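Local coordinates for oligopeptide ABC transporter OppAIV (Borrelia burgdorferi B31, PDB 4GL8), which probably binds oligopeptides outside the cytoplasmic membrane and hands them to an ABC transporter for uptake, as related OppA proteins do, at residues A[30-35]-A[258-263]; A[59-64]-A[201-206]; A[72-77]-A[173-178]; A[206-211]-A[519-524]; A[219-224]-A[236-241]. All blocks are in the same frame, centred on the assembly; numbering follows the deposited sequence. Where two conformers were deposited one is given.

Contact 1: residues A[30-35]-A[258-263]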
# COMPACT_ATOMS: atom_id res chain seq x y z
N LEU A 30 -18.94 -14.39 19.31
CA LEU A 30 -18.70 -14.55 17.88
C LEU A 30 -17.31 -14.01 17.54
O LEU A 30 -17.04 -12.78 17.59
CB LEU A 30 -19.77 -13.85 17.03
CG LEU A 30 -21.06 -14.64 16.80
CD1 LEU A 30 -22.06 -13.81 16.01
CD2 LEU A 30 -20.79 -15.98 16.11
N VAL A 31 -16.43 -14.96 17.23
CA VAL A 31 -15.03 -14.74 16.94
C VAL A 31 -14.80 -15.09 15.47
O VAL A 31 -15.23 -16.14 15.01
CB VAL A 31 -14.16 -15.65 17.85
CG1 VAL A 31 -12.70 -15.61 17.43
CG2 VAL A 31 -14.32 -15.23 19.31
N PHE A 32 -14.18 -14.19 14.73
CA PHE A 32 -13.72 -14.45 13.37
C PHE A 32 -12.20 -14.42 13.38
O PHE A 32 -11.60 -13.50 13.94
CB PHE A 32 -14.29 -13.38 12.44
CG PHE A 32 -13.86 -13.51 11.02
CD1 PHE A 32 -14.59 -14.30 10.14
CD2 PHE A 32 -12.76 -12.82 10.56
CE1 PHE A 32 -14.21 -14.41 8.82
CE2 PHE A 32 -12.38 -12.91 9.23
CZ PHE A 32 -13.11 -13.72 8.35
N LYS A 33 -11.56 -15.41 12.76
CA LYS A 33 -10.13 -15.58 12.86
C LYS A 33 -9.54 -15.65 11.48
O LYS A 33 -10.02 -16.41 10.63
CB LYS A 33 -9.81 -16.90 13.55
CG LYS A 33 -10.47 -17.10 14.89
CD LYS A 33 -10.05 -18.44 15.49
CE LYS A 33 -10.22 -18.42 16.99
NZ LYS A 33 -10.72 -19.71 17.54
N LEU A 34 -8.46 -14.91 11.25
CA LEU A 34 -7.83 -14.97 9.94
C LEU A 34 -6.31 -14.81 9.99
O LEU A 34 -5.75 -14.22 10.93
CB LEU A 34 -8.44 -13.94 8.99
CG LEU A 34 -8.12 -12.46 9.27
CD1 LEU A 34 -8.49 -11.64 8.04
CD2 LEU A 34 -8.83 -11.93 10.52
N ASN A 35 -5.67 -15.35 8.96
CA ASN A 35 -4.26 -15.12 8.73
C ASN A 35 -4.10 -14.04 7.66
O ASN A 35 -4.69 -14.14 6.58
CB ASN A 35 -3.57 -16.41 8.32
CG ASN A 35 -2.18 -16.17 7.78
OD1 ASN A 35 -1.90 -16.49 6.62
ND2 ASN A 35 -1.31 -15.55 8.59
N GLU A 258 -9.55 -24.04 12.22
CA GLU A 258 -8.96 -23.10 13.22
C GLU A 258 -8.74 -21.69 12.64
O GLU A 258 -8.22 -20.78 13.33
CB GLU A 258 -7.61 -23.59 13.71
CG GLU A 258 -7.47 -25.01 14.24
CD GLU A 258 -5.98 -25.41 14.35
OE1 GLU A 258 -5.18 -24.54 14.72
OE2 GLU A 258 -5.60 -26.57 14.04
N LEU A 259 -9.07 -21.51 11.37
CA LEU A 259 -9.09 -20.19 10.76
C LEU A 259 -10.36 -20.07 9.92
O LEU A 259 -10.73 -20.99 9.22
CB LEU A 259 -7.85 -19.95 9.90
CG LEU A 259 -6.50 -19.77 10.62
CD1 LEU A 259 -5.37 -19.71 9.61
CD2 LEU A 259 -6.45 -18.51 11.46
N ASP A 260 -11.00 -18.92 10.00
CA ASP A 260 -12.14 -18.61 9.18
C ASP A 260 -11.72 -18.10 7.81
O ASP A 260 -12.53 -18.09 6.88
CB ASP A 260 -13.02 -17.58 9.89
CG ASP A 260 -13.51 -18.09 11.23
OD1 ASP A 260 -14.45 -18.88 11.24
OD2 ASP A 260 -12.92 -17.75 12.27
N ALA A 261 -10.47 -17.66 7.69
CA ALA A 261 -10.01 -17.09 6.43
C ALA A 261 -8.51 -16.95 6.35
O ALA A 261 -7.83 -16.84 7.37
CB ALA A 261 -10.64 -15.72 6.21
N ILE A 262 -8.01 -16.94 5.12
CA ILE A 262 -6.62 -16.64 4.83
C ILE A 262 -6.59 -15.61 3.69
O ILE A 262 -7.05 -15.90 2.58
CB ILE A 262 -5.84 -17.91 4.42
CG1 ILE A 262 -5.84 -18.93 5.54
CG2 ILE A 262 -4.39 -17.58 4.12
CD1 ILE A 262 -5.14 -20.23 5.19
N PHE A 263 -6.06 -14.43 3.96
CA PHE A 263 -6.02 -13.37 2.94
C PHE A 263 -4.64 -13.38 2.31
O PHE A 263 -3.65 -13.19 2.99
CB PHE A 263 -6.33 -12.00 3.56
CG PHE A 263 -7.79 -11.77 3.89
CD1 PHE A 263 -8.74 -12.80 3.79
CD2 PHE A 263 -8.22 -10.52 4.34
CE1 PHE A 263 -10.08 -12.56 4.08
CE2 PHE A 263 -9.55 -10.28 4.63
CZ PHE A 263 -10.48 -11.30 4.51

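Contact 2: residues A[59-64]-A[201-206]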
# COMPACT_ATOMS: atom_id res chain seq x y z
N GLN A 59 -9.57 -1.40 10.58
CA GLN A 59 -10.65 -2.00 11.36
C GLN A 59 -10.88 -1.27 12.68
O GLN A 59 -11.85 -1.56 13.36
CB GLN A 59 -10.42 -3.48 11.66
CG GLN A 59 -9.92 -4.30 10.49
CD GLN A 59 -10.79 -4.14 9.26
OE1 GLN A 59 -12.01 -4.30 9.33
NE2 GLN A 59 -10.17 -3.80 8.14
N MET A 60 -10.00 -0.32 13.01
CA MET A 60 -10.05 0.34 14.28
C MET A 60 -10.26 1.83 14.20
O MET A 60 -10.82 2.36 15.11
CB MET A 60 -8.78 0.07 15.07
CG MET A 60 -8.54 -1.40 15.26
SD MET A 60 -7.29 -1.76 16.49
CE MET A 60 -5.82 -1.41 15.56
N PHE A 61 -9.79 2.47 13.14
CA PHE A 61 -9.84 3.92 13.00
C PHE A 61 -10.64 4.31 11.77
O PHE A 61 -10.31 3.94 10.64
CB PHE A 61 -8.42 4.52 12.97
CG PHE A 61 -7.66 4.32 14.25
CD1 PHE A 61 -6.95 3.14 14.47
CD2 PHE A 61 -7.73 5.25 15.26
CE1 PHE A 61 -6.31 2.93 15.68
CE2 PHE A 61 -7.09 5.04 16.46
CZ PHE A 61 -6.38 3.87 16.68
N LEU A 62 -11.70 5.07 12.03
CA LEU A 62 -12.56 5.66 11.02
C LEU A 62 -11.92 6.92 10.44
O LEU A 62 -11.50 7.80 11.19
CB LEU A 62 -13.88 6.01 11.68
CG LEU A 62 -15.09 6.19 10.80
CD1 LEU A 62 -15.35 4.91 9.98
CD2 LEU A 62 -16.28 6.52 11.72
N GLY A 63 -11.77 6.96 9.13
CA GLY A 63 -11.33 8.14 8.44
C GLY A 63 -12.42 9.18 8.29
O GLY A 63 -13.58 8.93 8.63
N ILE A 64 -12.06 10.35 7.77
CA ILE A 64 -13.06 11.39 7.51
C ILE A 64 -14.06 10.77 6.52
O ILE A 64 -15.28 10.94 6.64
CB ILE A 64 -12.41 12.70 7.01
CG1 ILE A 64 -11.55 13.33 8.12
CG2 ILE A 64 -13.49 13.70 6.61
CD1 ILE A 64 -10.57 14.38 7.64
N GLU A 201 -3.51 -1.53 26.22
CA GLU A 201 -4.08 -0.90 27.40
C GLU A 201 -4.24 0.60 27.23
O GLU A 201 -5.00 1.22 27.96
CB GLU A 201 -3.23 -1.22 28.66
CG GLU A 201 -1.79 -0.72 28.62
CD GLU A 201 -0.74 -1.75 28.15
OE1 GLU A 201 -1.08 -2.72 27.38
OE2 GLU A 201 0.46 -1.55 28.53
N ASN A 202 -3.56 1.18 26.25
CA ASN A 202 -3.64 2.64 26.03
C ASN A 202 -4.39 3.07 24.79
O ASN A 202 -5.00 4.12 24.77
CB ASN A 202 -2.25 3.22 25.98
CG ASN A 202 -1.45 2.93 27.24
OD1 ASN A 202 -1.96 2.97 28.34
ND2 ASN A 202 -0.19 2.63 27.06
N MET A 203 -4.32 2.27 23.73
CA MET A 203 -4.92 2.69 22.47
C MET A 203 -6.41 2.96 22.63
O MET A 203 -7.10 2.16 23.22
CB MET A 203 -4.73 1.62 21.39
CG MET A 203 -5.40 2.03 20.10
SD MET A 203 -5.12 0.88 18.77
CE MET A 203 -3.42 1.27 18.32
N VAL A 204 -6.90 4.07 22.11
CA VAL A 204 -8.34 4.31 22.04
C VAL A 204 -8.62 4.57 20.60
O VAL A 204 -7.74 5.04 19.89
CB VAL A 204 -8.83 5.50 22.91
CG1 VAL A 204 -8.53 5.26 24.39
CG2 VAL A 204 -8.24 6.81 22.41
N VAL A 205 -9.82 4.26 20.15
CA VAL A 205 -10.09 4.18 18.71
C VAL A 205 -11.44 4.80 18.39
O VAL A 205 -12.25 5.04 19.28
CB VAL A 205 -10.11 2.70 18.23
CG1 VAL A 205 -8.91 1.92 18.76
CG2 VAL A 205 -11.40 2.00 18.64
N SER A 206 -11.68 5.01 17.09
CA SER A 206 -12.90 5.61 16.56
C SER A 206 -13.76 4.64 15.76
O SER A 206 -14.90 4.95 15.44
CB SER A 206 -12.53 6.79 15.65
OG SER A 206 -11.61 6.36 14.65
O HOH W 1 -10.28 8.31 13.35

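Contact 3: residues A[72-77]-A[173-178]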
# COMPACT_ATOMS: atom_id res chain seq x y z
N GLY A 72 -14.68 -0.74 -3.30
CA GLY A 72 -13.30 -0.35 -3.12
C GLY A 72 -13.12 1.15 -3.21
O GLY A 72 -11.99 1.63 -3.11
N GLY A 73 -14.23 1.89 -3.35
CA GLY A 73 -14.19 3.36 -3.31
C GLY A 73 -14.26 3.88 -1.86
O GLY A 73 -13.77 3.23 -0.95
N TYR A 74 -14.90 5.04 -1.68
CA TYR A 74 -15.07 5.69 -0.37
C TYR A 74 -16.55 5.91 -0.06
O TYR A 74 -17.39 5.80 -0.92
CB TYR A 74 -14.38 7.06 -0.37
CG TYR A 74 -14.93 8.00 -1.40
CD1 TYR A 74 -16.06 8.75 -1.14
CD2 TYR A 74 -14.37 8.08 -2.67
CE1 TYR A 74 -16.60 9.59 -2.09
CE2 TYR A 74 -14.91 8.91 -3.65
CZ TYR A 74 -16.02 9.68 -3.34
OH TYR A 74 -16.57 10.52 -4.28
N ARG A 75 -16.84 6.25 1.19
CA ARG A 75 -18.21 6.56 1.62
C ARG A 75 -18.11 7.32 2.94
O ARG A 75 -17.00 7.46 3.49
CB ARG A 75 -19.05 5.27 1.78
CG ARG A 75 -18.57 4.35 2.91
CD ARG A 75 -19.53 3.20 3.15
NE ARG A 75 -19.06 2.35 4.23
CZ ARG A 75 -19.51 1.14 4.52
NH1 ARG A 75 -20.45 0.56 3.80
NH2 ARG A 75 -18.98 0.48 5.54
N PRO A 76 -19.25 7.85 3.45
CA PRO A 76 -19.16 8.72 4.62
C PRO A 76 -18.52 7.94 5.73
O PRO A 76 -18.74 6.74 5.86
CB PRO A 76 -20.62 9.05 4.95
CG PRO A 76 -21.34 8.93 3.64
CD PRO A 76 -20.63 7.80 2.92
N GLY A 77 -17.67 8.63 6.50
CA GLY A 77 -17.04 8.07 7.68
C GLY A 77 -17.31 9.01 8.84
O GLY A 77 -18.46 9.19 9.22
N PHE A 173 -8.88 13.43 -4.38
CA PHE A 173 -8.70 13.76 -2.94
C PHE A 173 -9.65 13.00 -1.98
O PHE A 173 -9.23 12.43 -0.96
CB PHE A 173 -8.85 15.25 -2.71
CG PHE A 173 -8.71 15.66 -1.28
CD1 PHE A 173 -7.52 15.42 -0.60
CD2 PHE A 173 -9.76 16.27 -0.61
CE1 PHE A 173 -7.38 15.79 0.72
CE2 PHE A 173 -9.62 16.64 0.72
CZ PHE A 173 -8.42 16.40 1.38
N LEU A 174 -10.94 12.99 -2.27
CA LEU A 174 -11.86 12.26 -1.39
C LEU A 174 -11.42 10.79 -1.17
O LEU A 174 -11.43 10.28 -0.06
CB LEU A 174 -13.31 12.34 -1.90
CG LEU A 174 -13.92 13.74 -2.02
CD1 LEU A 174 -15.24 13.77 -2.78
CD2 LEU A 174 -14.12 14.34 -0.63
N ASP A 175 -11.02 10.11 -2.24
CA ASP A 175 -10.69 8.70 -2.12
C ASP A 175 -9.40 8.52 -1.29
O ASP A 175 -9.21 7.54 -0.59
CB ASP A 175 -10.55 8.10 -3.52
CG ASP A 175 -10.48 6.62 -3.47
OD1 ASP A 175 -11.46 5.99 -3.04
OD2 ASP A 175 -9.43 6.08 -3.84
N MET A 176 -8.58 9.55 -1.34
CA MET A 176 -7.32 9.69 -0.63
C MET A 176 -7.51 9.74 0.89
O MET A 176 -6.66 9.27 1.66
CB MET A 176 -6.70 10.98 -1.17
CG MET A 176 -5.28 11.29 -0.87
SD MET A 176 -4.78 12.57 -2.06
CE MET A 176 -3.04 12.21 -1.93
N LEU A 177 -8.62 10.32 1.34
CA LEU A 177 -8.91 10.44 2.76
C LEU A 177 -9.09 9.12 3.49
O LEU A 177 -9.08 9.10 4.75
CB LEU A 177 -10.10 11.35 3.00
CG LEU A 177 -9.90 12.82 2.73
CD1 LEU A 177 -11.24 13.57 2.80
CD2 LEU A 177 -8.89 13.43 3.72
N VAL A 178 -9.30 8.04 2.74
CA VAL A 178 -9.49 6.72 3.29
C VAL A 178 -8.14 6.12 3.67
O VAL A 178 -8.07 5.26 4.51
CB VAL A 178 -10.26 5.83 2.28
CG1 VAL A 178 -10.44 4.40 2.79
CG2 VAL A 178 -11.62 6.46 2.01
O HOH W 2 -10.04 3.25 -4.20

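Contact 4: residues A[206-211]-A[519-524]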
# COMPACT_ATOMS: atom_id res chain seq x y z
N SER A 206 -11.68 5.01 17.09
CA SER A 206 -12.90 5.61 16.56
C SER A 206 -13.76 4.64 15.76
O SER A 206 -14.90 4.95 15.44
CB SER A 206 -12.53 6.79 15.65
OG SER A 206 -11.61 6.36 14.65
N GLY A 207 -13.23 3.48 15.42
CA GLY A 207 -13.91 2.56 14.49
C GLY A 207 -14.60 1.40 15.20
O GLY A 207 -14.72 1.39 16.42
N PRO A 208 -15.04 0.40 14.42
CA PRO A 208 -15.83 -0.76 14.88
C PRO A 208 -15.16 -1.66 15.90
O PRO A 208 -15.87 -2.26 16.70
CB PRO A 208 -16.10 -1.57 13.60
CG PRO A 208 -15.21 -1.00 12.56
CD PRO A 208 -14.74 0.35 12.98
N PHE A 209 -13.83 -1.74 15.87
CA PHE A 209 -13.05 -2.54 16.84
C PHE A 209 -11.94 -1.78 17.60
O PHE A 209 -11.28 -0.89 17.06
CB PHE A 209 -12.42 -3.73 16.12
CG PHE A 209 -13.42 -4.67 15.49
CD1 PHE A 209 -14.11 -5.58 16.27
CD2 PHE A 209 -13.67 -4.62 14.13
CE1 PHE A 209 -15.04 -6.43 15.69
CE2 PHE A 209 -14.58 -5.49 13.55
CZ PHE A 209 -15.28 -6.39 14.33
N LYS A 210 -11.78 -2.15 18.87
CA LYS A 210 -10.68 -1.71 19.75
C LYS A 210 -9.59 -2.82 19.77
O LYS A 210 -9.83 -3.94 19.30
CB LYS A 210 -11.20 -1.46 21.19
N LEU A 211 -8.41 -2.48 20.32
CA LEU A 211 -7.29 -3.41 20.50
C LEU A 211 -7.32 -4.04 21.90
O LEU A 211 -6.96 -3.42 22.90
CB LEU A 211 -5.96 -2.71 20.24
CG LEU A 211 -4.68 -3.56 20.19
CD1 LEU A 211 -4.70 -4.57 19.05
CD2 LEU A 211 -3.44 -2.69 20.12
N ARG A 519 -9.96 -2.81 0.23
CA ARG A 519 -10.44 -2.02 1.36
C ARG A 519 -11.53 -2.82 2.04
O ARG A 519 -12.65 -2.88 1.54
CB ARG A 519 -10.96 -0.67 0.90
CG ARG A 519 -9.86 0.38 0.76
CD ARG A 519 -10.42 1.64 0.10
NE ARG A 519 -9.39 2.65 -0.12
CZ ARG A 519 -9.59 3.83 -0.70
NH1 ARG A 519 -10.80 4.19 -1.14
NH2 ARG A 519 -8.58 4.65 -0.85
N PHE A 520 -11.19 -3.49 3.13
CA PHE A 520 -12.15 -4.35 3.81
C PHE A 520 -12.64 -3.81 5.13
O PHE A 520 -11.84 -3.32 5.93
CB PHE A 520 -11.55 -5.73 4.05
CG PHE A 520 -11.02 -6.37 2.83
CD1 PHE A 520 -11.82 -6.51 1.70
CD2 PHE A 520 -9.71 -6.81 2.77
CE1 PHE A 520 -11.33 -7.09 0.55
CE2 PHE A 520 -9.23 -7.39 1.63
CZ PHE A 520 -10.04 -7.54 0.52
N ASN A 521 -13.95 -3.98 5.34
CA ASN A 521 -14.62 -3.69 6.61
C ASN A 521 -15.14 -5.00 7.22
O ASN A 521 -16.27 -5.49 6.92
CB ASN A 521 -15.77 -2.71 6.38
CG ASN A 521 -16.31 -2.13 7.67
OD1 ASN A 521 -16.28 -2.75 8.76
ND2 ASN A 521 -16.83 -0.93 7.56
N LEU A 522 -14.29 -5.60 8.05
CA LEU A 522 -14.59 -6.90 8.61
C LEU A 522 -15.72 -6.80 9.64
O LEU A 522 -16.30 -7.81 9.97
CB LEU A 522 -13.33 -7.53 9.20
CG LEU A 522 -12.13 -7.67 8.25
CD1 LEU A 522 -10.94 -8.25 8.99
CD2 LEU A 522 -12.45 -8.52 7.04
N SER A 523 -16.05 -5.60 10.12
CA SER A 523 -17.21 -5.42 11.02
C SER A 523 -18.54 -5.73 10.36
O SER A 523 -19.53 -5.92 11.06
CB SER A 523 -17.28 -4.01 11.59
OG SER A 523 -17.84 -3.14 10.64
N GLU A 524 -18.57 -5.76 9.02
CA GLU A 524 -19.78 -6.11 8.28
C GLU A 524 -19.95 -7.63 8.14
O GLU A 524 -20.95 -8.09 7.56
CB GLU A 524 -19.78 -5.44 6.91
CG GLU A 524 -19.89 -3.92 7.03
CD GLU A 524 -20.13 -3.22 5.70
OE1 GLU A 524 -20.17 -3.91 4.65
OE2 GLU A 524 -20.27 -1.96 5.72

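Contact 5: residues A[219-224]-A[236-241]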
# COMPACT_ATOMS: atom_id res chain seq x y z
N LYS A 219 -0.22 -12.95 17.43
CA LYS A 219 -1.65 -12.58 17.39
C LYS A 219 -1.91 -11.10 17.62
O LYS A 219 -1.28 -10.48 18.45
CB LYS A 219 -2.40 -13.32 18.50
CG LYS A 219 -3.03 -14.64 18.09
CD LYS A 219 -3.95 -15.15 19.21
CE LYS A 219 -3.18 -15.70 20.40
NZ LYS A 219 -3.68 -15.14 21.68
N VAL A 220 -2.90 -10.56 16.93
CA VAL A 220 -3.44 -9.25 17.26
C VAL A 220 -4.94 -9.52 17.48
O VAL A 220 -5.61 -9.99 16.58
CB VAL A 220 -3.21 -8.23 16.12
CG1 VAL A 220 -3.62 -6.83 16.55
CG2 VAL A 220 -1.76 -8.26 15.66
N VAL A 221 -5.42 -9.25 18.68
CA VAL A 221 -6.81 -9.49 19.03
C VAL A 221 -7.54 -8.17 19.13
O VAL A 221 -7.17 -7.27 19.91
CB VAL A 221 -6.94 -10.26 20.35
CG1 VAL A 221 -8.39 -10.69 20.59
CG2 VAL A 221 -6.02 -11.49 20.35
N LEU A 222 -8.57 -8.05 18.31
CA LEU A 222 -9.47 -6.90 18.33
C LEU A 222 -10.77 -7.28 19.03
O LEU A 222 -11.23 -8.41 18.90
CB LEU A 222 -9.79 -6.46 16.91
CG LEU A 222 -8.81 -5.56 16.16
CD1 LEU A 222 -7.38 -5.93 16.44
CD2 LEU A 222 -9.11 -5.56 14.66
N GLU A 223 -11.37 -6.33 19.76
CA GLU A 223 -12.70 -6.57 20.29
C GLU A 223 -13.65 -5.44 19.90
O GLU A 223 -13.23 -4.28 19.71
CB GLU A 223 -12.67 -6.80 21.80
CG GLU A 223 -12.59 -5.55 22.66
CD GLU A 223 -12.33 -5.84 24.16
OE1 GLU A 223 -11.49 -5.12 24.74
OE2 GLU A 223 -12.94 -6.75 24.75
N LYS A 224 -14.94 -5.78 19.82
CA LYS A 224 -15.97 -4.81 19.48
C LYS A 224 -15.85 -3.56 20.35
O LYS A 224 -15.69 -3.68 21.58
CB LYS A 224 -17.38 -5.40 19.65
CG LYS A 224 -18.50 -4.43 19.28
CD LYS A 224 -19.88 -5.07 19.20
CE LYS A 224 -20.91 -3.98 19.05
NZ LYS A 224 -22.29 -4.48 18.80
N LEU A 236 -19.90 -9.26 15.28
CA LEU A 236 -18.73 -9.96 15.84
C LEU A 236 -18.32 -9.35 17.17
O LEU A 236 -18.34 -8.14 17.33
CB LEU A 236 -17.52 -9.96 14.88
CG LEU A 236 -17.63 -10.77 13.58
CD1 LEU A 236 -16.50 -10.44 12.63
CD2 LEU A 236 -17.60 -12.25 13.91
N ASP A 237 -17.96 -10.18 18.14
CA ASP A 237 -17.39 -9.69 19.42
C ASP A 237 -15.89 -9.53 19.31
O ASP A 237 -15.29 -8.73 20.02
CB ASP A 237 -17.68 -10.68 20.53
CG ASP A 237 -19.16 -10.84 20.78
OD1 ASP A 237 -19.83 -9.84 21.12
OD2 ASP A 237 -19.67 -11.97 20.64
N SER A 238 -15.28 -10.32 18.43
CA SER A 238 -13.85 -10.34 18.33
C SER A 238 -13.32 -10.76 16.96
O SER A 238 -13.91 -11.60 16.26
CB SER A 238 -13.27 -11.25 19.39
OG SER A 238 -11.86 -11.15 19.33
N ILE A 239 -12.19 -10.16 16.59
CA ILE A 239 -11.45 -10.60 15.43
C ILE A 239 -10.05 -10.94 15.88
O ILE A 239 -9.43 -10.16 16.58
CB ILE A 239 -11.41 -9.53 14.33
CG1 ILE A 239 -12.79 -9.37 13.73
CG2 ILE A 239 -10.38 -9.89 13.26
CD1 ILE A 239 -12.90 -8.10 12.93
N ILE A 240 -9.57 -12.12 15.50
CA ILE A 240 -8.19 -12.49 15.77
C ILE A 240 -7.37 -12.58 14.48
O ILE A 240 -7.64 -13.41 13.61
CB ILE A 240 -8.09 -13.84 16.54
CG1 ILE A 240 -8.85 -13.78 17.88
CG2 ILE A 240 -6.61 -14.17 16.81
CD1 ILE A 240 -8.89 -15.12 18.62
N PHE A 241 -6.36 -11.71 14.37
CA PHE A 241 -5.38 -11.77 13.28
C PHE A 241 -4.26 -12.69 13.71
O PHE A 241 -3.51 -12.37 14.62
CB PHE A 241 -4.78 -10.40 12.97
CG PHE A 241 -5.72 -9.46 12.30
CD1 PHE A 241 -5.88 -9.50 10.93
CD2 PHE A 241 -6.46 -8.57 13.03
CE1 PHE A 241 -6.75 -8.64 10.30
CE2 PHE A 241 -7.34 -7.71 12.40
CZ PHE A 241 -7.49 -7.74 11.03

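Contact 1: residues A[30-35]-A[258-263]
Parallel strand pairing joins Leu-34 and Asn-35 of strand 31-35 to Ala-261 and Ile-262 of strand 261-263, buried where the chain's first strand lies between 238-242 and 261-263. Asn-35 N donates to Ala-261 O (3.1 Å), and Phe-263 N reaches Asn-35 O in a nearly straight bond of 169°. Ahead of this pairing, Asp-260 grips Lys-33 twice. Its OD2 accepts from Lys-33 N at 2.8 Å, on the anti side of the carboxylate, while its own N donates to Lys-33 O at 2.8 Å. Asp-260 CG points opposite the carbonyl carbon (chi1 -60°), turning the carboxylate back to the residue its amide bonds. OD1 is held separately by Lys-508 and Trp-509, so the buried charge has several partners. The Phe-32 ring and the Asp-260 side chain lie alongside, pointing opposite ways, Phe-32 CE1 3.6 Å from Asp-260 CB, and Phe-32 CZ touches Ala-261 CB. Leu-34 CD1 sits over one face of the Phe-263 ring, 3.9 Å from the centroid, a CH-pi contact. Strand 238-242 runs parallel along the other edge of 31-35, strand 492-504 pairs antiparallel with 261-263, and helix 247-255 packs on Asn-35, Leu-259 and Ile-262.

Contact 2: residues A[59-64]-A[201-206]
Met-203 and Phe-61 form a Met-aromatic contact between two irregular loops, one following helix 51-57 and the other leading into strand 209-215. The sulfur comes to the ring's edge, near its plane: SD is 5.0 Å from the ring centroid and 3.9 Å from Phe-61 CZ. An extended start to the methionine chain (CG anti to the backbone N, chi1 178°) carries SD out to this edge before the chain bends at its methyl end. A second methionine crosses the first at about a right angle, Met-60 CE lying 4.0 Å from Met-203 SD. The remaining apolar packing comes from Val-205, whose CB stands over one face of the Phe-61 ring, offset toward the rim. Its CG1 branch bridges Phe-61 CZ and Met-60 CB, while CB itself presses on Met-60 O at 3.2 Å. The polar contacts gather at Ser-206. Its backbone N makes only a weak bond to Met-60 O, whose nearer amide partner is Gly-207. Leu-62 N donates to Ser-206 OG at 2.9 Å, a bond 149° at the hydrogen. Beyond the loops, Ser-102 takes the amide of Val-205, and strand 74-84 adjoins Leu-62. Ser-206 OG in turn donates to a water at 2.7 Å, and that water lies suspiciously close, 2.5 Å, to Leu-62 O.

Contact 3: residues A[72-77]-A[173-178]
The backbones of Tyr-74, near the start of strand 74-84, and Asp-175, in helix 173-176, come within 5.6 Å between CA atoms, without direct hydrogen bonding. Tyr-74 carries most of the packing. Its chi1 of 61° lays the ring alongside the helix, and Leu-174 CB sits over one face, 4.2 Å from the centroid, in a CH-pi contact. Asp-175 OD1 approaches the ring's edge in its plane, 3.6 Å from Tyr-74 CD2. At the root of the side chain, Val-178 CG2 touches Tyr-74 CB at 3.7 Å. A water joins the segments by donating to Gly-72 O (2.8 Å) and to Asp-175 OD2 (2.9 Å). Asp-175 has stronger partners outside: OD1 forms a salt bridge with Arg-519, and OD2 accepts from the amide of Ala-432. The helix packs on the five-stranded antiparallel sheet, where Leu-65 of strand 65-67 meets Tyr-74, Leu-174 and Val-178, and Tyr-91 and Phe-93 of strand 90-95 meet Leu-174.

Contact 4: residues A[206-211]-A[519-524]
Pro-208 lays its ring against the side chain of Ser-523, CB to CB at 3.4 Å, tighter than usual van der Waals contact. Its CG follows alongside, 3.8 Å from Ser-523 CB. The second wall against the serine is Phe-209, whose CE2 lies 3.6 Å from the same CB and 3.7 Å from Ser-523 CA. A chi1 of -61°, with CG opposite the carbonyl carbon, turns the phenyl ring so that its edge, rather than a face, meets the turn: the peptide of Leu-522 and Ser-523 lies near its plane. Ser-523 belongs to a short 3-10 segment, 522-524, in the loop between strands 509-510 and 526-527, and it fits into the corner where the chain enters strand 209-215. Within the turn, Asn-521 O accepts from Glu-524 N at 3.1 Å, and Asn-521 OD1 takes a weak bond from Ser-523 N, consistent with an Asx turn. Ser-523 OG also points to Asn-521 OD1, but the separation is so short that the details are doubtful. Gln-59 OE1 accepts from Leu-522 N, and Gln-59 NE2 donates to Phe-520 O. Ile-239 of strand 238-242 touches both Phe-209 and Leu-522. Glu-524, which ends the 3-10 segment, forms a salt bridge with Arg-75.

Contact 5: residues A[219-224]-A[236-241]
The Phe-241 ring receives strand 219-224 at its edge, where Leu-222 CD2 touches CE2 at 3.6 Å and Val-220 O also lies in the ring plane; over one face sits Leu-34 CD2 of the next strand. Rotation about the first bond of Phe-241 (chi1 -72°) sends the ring obliquely across Leu-222. Behind it, Phe-241 CB rests on Val-220 CB, and Leu-222 CB faces Ile-239 CB, giving this side of the sheet an apolar surface. The opposite face carries Val-221, Glu-223, Ser-238 and Ile-240. There Val-221 and Ile-240 lie side by side, CG1 to CG1 at 4.1 Å, and Ile-240 CG2 meets the aliphatic part of Lys-219, with CD at 3.7 Å. The strands run antiparallel, their axes 167° apart, with Val-220/Phe-241 and Leu-222/Ile-239 as the hydrogen-bonded pairs. Leu-222 O is doubly held: Ile-239 N donates at 3.1 Å from above the carbonyl plane, while Ser-238 OG donates at 2.8 Å, nearly along the C=O axis. At the end where the connecting loop leaves, Lys-224 N bonds Asp-237 O at 3.0 Å, and Lys-224 NZ bonds the carbonyls of Ser-231 and Val-234 in that loop. Strand 209-215 pairs antiparallel along one edge of 219-224, and strand 31-35 runs parallel to 238-242 on the other side.

Contacts 1 and 5, with centres 10 Å apart, are two pairings of one sheet region, in the order 209-215, 219-224, 238-242, 31-35, 261-263, separated by the 238-242/31-35 pairing. Contact 4 brings the C-terminal loop 519-524 against the face carrying Leu-34, Ile-239 and Phe-241. Contact 2 shares Ser-206 with contact 4, the centres 9 Å apart, and continues to strand 74-84, where contact 3 lies about 17 Å further on between centres. Along the chain, contacts 2, 3 and 5 are nested inside the loop closed by contact 1, while contact 4 crosses contact 1 and brings in the C-terminal segment, so N-terminal, middle and C-terminal segments are knit together. Two salt bridges tie contact 3 to contact 4.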